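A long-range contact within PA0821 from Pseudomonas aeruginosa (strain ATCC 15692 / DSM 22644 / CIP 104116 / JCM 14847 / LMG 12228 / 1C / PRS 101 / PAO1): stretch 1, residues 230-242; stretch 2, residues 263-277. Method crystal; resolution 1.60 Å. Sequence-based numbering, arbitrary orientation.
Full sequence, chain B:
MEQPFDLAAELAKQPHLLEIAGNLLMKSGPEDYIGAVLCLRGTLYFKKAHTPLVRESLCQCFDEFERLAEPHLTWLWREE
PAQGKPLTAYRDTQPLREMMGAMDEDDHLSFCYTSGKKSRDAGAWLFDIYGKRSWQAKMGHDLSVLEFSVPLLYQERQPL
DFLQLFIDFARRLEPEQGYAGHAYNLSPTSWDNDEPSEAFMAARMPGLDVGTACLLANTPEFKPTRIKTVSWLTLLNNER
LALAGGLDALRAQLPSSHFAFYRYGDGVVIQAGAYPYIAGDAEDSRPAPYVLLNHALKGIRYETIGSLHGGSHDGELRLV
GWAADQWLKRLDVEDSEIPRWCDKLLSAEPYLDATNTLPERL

Stretch 1, residues 230-242: VSWLTLLNNERLA
Stretch 2, residues 263-277: RYGDGVVIQAGAYPY

Strands 233-237 and 267-272 run antiparallel (161° between directions, axes 4.5 Å apart); the two stretches together bury 861 Å². Before the strand, water 1 O lies 2.7 Å from Ser 231 O, 2.8 Å from Ile 270 O and 2.8 Å from Thr 234 OG1. Trp 232 (phi/psi -56/-46, chi1 t, chi2 49°) sends its indole NE1 to Gly 273 O (3.0 Å), while Pro 276 CD, its hydrogens polarized by the adjacent nitrogen, lies 3.6 Å from the centroid of the electron-rich six-membered ring, 14° off the normal, a CH-pi contact. Ala 272 N donates to Trp 232 O (2.7 Å), opening the ladder.

From there the backbone is extended. Leu 233 (m, t) faces Gln 271 (t, t), its CD2 3.9 Å from Gln 271 CB, an aliphatic contact; Leu 235 (t, t) faces Val 269 (t), with CD1 3.9 Å from Val 269 CG2. Both are non-hydrogen-bonded pairs sharing one face. On the other, Thr 234 (m) pairs with Ile 270 (m, t): Thr 234 N to Ile 270 O 2.9 Å, Ile 270 N to Thr 234 O 2.8 Å. Thr 234 suits its place because OG1 accepts from Ser 231 N (3.2 Å). Leu 236 (m, t) pairs with Val 268 (p): Leu 236 N to Val 268 O and Val 268 N to Leu 236 O, both 3.0 Å.

Asn 237 (p) lies opposite Gly 267, CA-CA 4.0 Å; a CB on Gly 267 would clash with Leu 236 O (2.5 Å). Asn 237 OD1 caps the following helix, accepting from Arg 240 N (3.0 Å). Asn 238 N weakly bonds Asp 266 O (2.9 Å), and Leu 241 CD1 (chi1 t, chi2 p) packs 4.0 Å from Val 268 CG1.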

# COMPACT_ATOMS: atom_id res chain seq x y z
N VAL B 230 13.94 -15.51 4.51
CA VAL B 230 15.30 -15.02 4.36
C VAL B 230 15.26 -13.49 4.46
O VAL B 230 14.22 -12.86 4.29
CB VAL B 230 15.92 -15.48 3.03
CG1 VAL B 230 15.70 -16.97 2.82
CG2 VAL B 230 15.34 -14.68 1.85
N SER B 231 16.41 -12.90 4.77
CA SER B 231 16.55 -11.45 4.70
C SER B 231 18.02 -11.16 4.45
O SER B 231 18.74 -12.01 3.92
CB SER B 231 16.01 -10.78 5.97
OG SER B 231 15.83 -9.39 5.74
N TRP B 232 18.47 -9.96 4.82
CA TRP B 232 19.88 -9.62 4.64
C TRP B 232 20.78 -10.63 5.34
O TRP B 232 21.77 -11.10 4.77
CB TRP B 232 20.16 -8.20 5.15
CG TRP B 232 21.59 -7.78 4.94
CD1 TRP B 232 22.32 -7.89 3.79
CD2 TRP B 232 22.47 -7.19 5.91
NE1 TRP B 232 23.59 -7.41 3.98
CE2 TRP B 232 23.71 -6.97 5.27
CE3 TRP B 232 22.32 -6.81 7.25
CZ2 TRP B 232 24.79 -6.39 5.93
CZ3 TRP B 232 23.40 -6.24 7.90
CH2 TRP B 232 24.62 -6.04 7.25
N LEU B 233 20.45 -10.97 6.58
CA LEU B 233 21.10 -12.06 7.28
C LEU B 233 20.07 -13.16 7.52
O LEU B 233 18.92 -12.87 7.85
CB LEU B 233 21.70 -11.59 8.61
CG LEU B 233 22.54 -10.31 8.57
CD1 LEU B 233 23.13 -10.02 9.95
CD2 LEU B 233 23.65 -10.42 7.53
N THR B 234 20.48 -14.40 7.30
CA THR B 234 19.63 -15.56 7.51
C THR B 234 20.41 -16.58 8.33
O THR B 234 21.53 -16.93 7.96
CB THR B 234 19.20 -16.17 6.18
OG1 THR B 234 18.63 -15.14 5.36
CG2 THR B 234 18.15 -17.25 6.40
N LEU B 235 19.82 -17.05 9.43
CA LEU B 235 20.49 -17.98 10.34
C LEU B 235 19.83 -19.35 10.23
O LEU B 235 18.61 -19.47 10.41
CB LEU B 235 20.46 -17.48 11.79
CG LEU B 235 21.23 -18.34 12.80
CD1 LEU B 235 21.72 -17.47 13.92
CD2 LEU B 235 20.36 -19.44 13.38
N LEU B 236 20.64 -20.38 9.99
CA LEU B 236 20.19 -21.77 9.99
C LEU B 236 21.00 -22.55 11.01
O LEU B 236 22.23 -22.50 10.98
CB LEU B 236 20.38 -22.42 8.62
CG LEU B 236 19.87 -21.69 7.38
CD1 LEU B 236 20.21 -22.50 6.14
CD2 LEU B 236 18.36 -21.45 7.46
N ASN B 237 20.32 -23.27 11.90
CA ASN B 237 21.07 -24.20 12.73
C ASN B 237 21.50 -25.40 11.88
O ASN B 237 21.11 -25.54 10.72
CB ASN B 237 20.27 -24.63 13.97
CG ASN B 237 19.05 -25.48 13.64
OD1 ASN B 237 18.60 -25.56 12.49
ND2 ASN B 237 18.49 -26.11 14.67
N ASN B 238 22.35 -26.26 12.45
CA ASN B 238 22.91 -27.33 11.65
C ASN B 238 21.83 -28.25 11.09
O ASN B 238 21.97 -28.76 9.97
CB ASN B 238 23.94 -28.13 12.45
CG ASN B 238 25.31 -27.47 12.45
OD1 ASN B 238 25.62 -26.66 11.58
ND2 ASN B 238 26.14 -27.84 13.42
N GLU B 239 20.74 -28.47 11.83
CA GLU B 239 19.69 -29.33 11.31
C GLU B 239 19.01 -28.71 10.09
O GLU B 239 18.78 -29.39 9.08
CB GLU B 239 18.66 -29.66 12.39
CG GLU B 239 17.52 -30.50 11.82
CD GLU B 239 16.66 -31.15 12.88
OE1 GLU B 239 16.62 -30.64 14.02
OE2 GLU B 239 16.03 -32.18 12.56
N ARG B 240 18.68 -27.42 10.15
CA ARG B 240 18.10 -26.75 8.99
C ARG B 240 19.10 -26.69 7.84
O ARG B 240 18.72 -26.82 6.67
CB ARG B 240 17.63 -25.35 9.37
CG ARG B 240 16.34 -25.37 10.16
CD ARG B 240 16.05 -24.03 10.83
NE ARG B 240 14.70 -24.04 11.37
CZ ARG B 240 14.36 -24.60 12.53
NH1 ARG B 240 15.29 -25.17 13.30
NH2 ARG B 240 13.10 -24.57 12.92
N LEU B 241 20.38 -26.47 8.16
CA LEU B 241 21.41 -26.45 7.13
C LEU B 241 21.48 -27.78 6.39
O LEU B 241 21.59 -27.81 5.16
CB LEU B 241 22.75 -26.10 7.76
CG LEU B 241 23.97 -26.06 6.84
CD1 LEU B 241 23.78 -25.06 5.71
CD2 LEU B 241 25.21 -25.73 7.65
N ALA B 242 21.39 -28.89 7.12
CA ALA B 242 21.40 -30.20 6.48
C ALA B 242 20.15 -30.41 5.63
O ALA B 242 20.24 -30.95 4.52
CB ALA B 242 21.53 -31.30 7.54
N ARG B 263 30.32 -19.19 9.77
CA ARG B 263 30.17 -20.36 10.61
C ARG B 263 30.46 -19.95 12.04
O ARG B 263 31.61 -19.73 12.42
CB ARG B 263 31.08 -21.49 10.14
CG ARG B 263 30.37 -22.50 9.25
CD ARG B 263 31.27 -23.65 8.79
NE ARG B 263 31.84 -24.39 9.91
CZ ARG B 263 33.14 -24.58 10.10
NH1 ARG B 263 34.01 -24.09 9.22
NH2 ARG B 263 33.56 -25.27 11.14
N TYR B 264 29.41 -19.77 12.81
CA TYR B 264 29.52 -19.81 14.25
C TYR B 264 29.42 -21.30 14.62
O TYR B 264 29.43 -22.17 13.75
CB TYR B 264 28.47 -18.90 14.89
CG TYR B 264 27.07 -19.40 14.70
CD1 TYR B 264 26.35 -19.12 13.54
CD2 TYR B 264 26.48 -20.19 15.67
CE1 TYR B 264 25.09 -19.61 13.37
CE2 TYR B 264 25.22 -20.68 15.51
CZ TYR B 264 24.52 -20.39 14.36
OH TYR B 264 23.26 -20.89 14.22
N GLY B 265 29.34 -21.61 15.91
CA GLY B 265 29.40 -22.99 16.36
C GLY B 265 28.59 -24.06 15.65
O GLY B 265 29.15 -24.89 14.93
N ASP B 266 27.27 -24.06 15.85
CA ASP B 266 26.42 -25.16 15.39
C ASP B 266 25.41 -24.68 14.35
O ASP B 266 24.26 -25.11 14.33
CB ASP B 266 25.70 -25.82 16.55
CG ASP B 266 24.64 -24.93 17.15
OD1 ASP B 266 24.97 -23.76 17.43
OD2 ASP B 266 23.49 -25.39 17.30
N GLY B 267 25.85 -23.78 13.47
CA GLY B 267 25.00 -23.31 12.40
C GLY B 267 25.77 -22.32 11.57
O GLY B 267 26.98 -22.15 11.73
N VAL B 268 25.05 -21.65 10.67
CA VAL B 268 25.66 -20.67 9.78
C VAL B 268 24.75 -19.46 9.66
O VAL B 268 23.52 -19.57 9.73
CB VAL B 268 25.95 -21.29 8.39
CG1 VAL B 268 24.66 -21.68 7.67
CG2 VAL B 268 26.80 -20.35 7.53
N VAL B 269 25.36 -18.29 9.53
CA VAL B 269 24.66 -17.07 9.12
C VAL B 269 25.06 -16.76 7.69
O VAL B 269 26.25 -16.72 7.36
CB VAL B 269 24.97 -15.88 10.04
CG1 VAL B 269 24.33 -14.59 9.47
CG2 VAL B 269 24.46 -16.14 11.44
N ILE B 270 24.06 -16.54 6.84
CA ILE B 270 24.26 -16.17 5.45
C ILE B 270 24.00 -14.68 5.32
O ILE B 270 22.97 -14.19 5.79
CB ILE B 270 23.33 -16.97 4.52
CG1 ILE B 270 23.50 -18.47 4.76
CG2 ILE B 270 23.57 -16.60 3.05
CD1 ILE B 270 22.52 -19.33 4.01
N GLN B 271 24.93 -13.96 4.69
CA GLN B 271 24.77 -12.54 4.40
C GLN B 271 24.45 -12.41 2.92
O GLN B 271 25.25 -12.81 2.07
CB GLN B 271 26.03 -11.75 4.76
CG GLN B 271 25.98 -10.29 4.31
CD GLN B 271 27.25 -9.52 4.65
OE1 GLN B 271 28.07 -9.96 5.47
NE2 GLN B 271 27.42 -8.35 4.04
N ALA B 272 23.27 -11.86 2.61
CA ALA B 272 22.80 -11.74 1.23
C ALA B 272 22.99 -10.30 0.77
O ALA B 272 22.09 -9.48 0.87
CB ALA B 272 21.34 -12.17 1.11
N GLY B 273 24.16 -10.00 0.21
CA GLY B 273 24.41 -8.70 -0.36
C GLY B 273 25.22 -7.79 0.55
O GLY B 273 25.46 -8.06 1.72
N ALA B 274 25.64 -6.66 -0.05
CA ALA B 274 26.57 -5.73 0.60
C ALA B 274 25.91 -4.92 1.70
O ALA B 274 26.61 -4.33 2.52
CB ALA B 274 27.17 -4.79 -0.45
N TYR B 275 24.58 -4.86 1.71
CA TYR B 275 23.81 -4.13 2.70
C TYR B 275 22.39 -4.67 2.68
O TYR B 275 22.01 -5.36 1.73
CB TYR B 275 23.82 -2.61 2.41
CG TYR B 275 23.70 -2.24 0.95
CD1 TYR B 275 22.53 -2.46 0.25
CD2 TYR B 275 24.76 -1.64 0.29
CE1 TYR B 275 22.42 -2.11 -1.09
CE2 TYR B 275 24.67 -1.29 -1.04
CZ TYR B 275 23.50 -1.52 -1.72
OH TYR B 275 23.42 -1.17 -3.05
N PRO B 276 21.59 -4.39 3.71
CA PRO B 276 20.20 -4.84 3.66
C PRO B 276 19.42 -4.11 2.57
O PRO B 276 19.69 -2.94 2.26
CB PRO B 276 19.66 -4.50 5.06
CG PRO B 276 20.56 -3.42 5.57
CD PRO B 276 21.92 -3.76 5.00
N TYR B 277 18.44 -4.82 1.99
CA TYR B 277 17.66 -4.33 0.86
C TYR B 277 16.20 -4.16 1.24
O TYR B 277 15.57 -5.11 1.74
CB TYR B 277 17.74 -5.30 -0.33
CG TYR B 277 19.02 -5.26 -1.13
CD1 TYR B 277 20.18 -5.84 -0.66
CD2 TYR B 277 19.05 -4.67 -2.39
CE1 TYR B 277 21.35 -5.80 -1.40
CE2 TYR B 277 20.21 -4.63 -3.14
CZ TYR B 277 21.36 -5.20 -2.64
OH TYR B 277 22.53 -5.18 -3.37
O HOH W 1 20.76 -13.84 4.12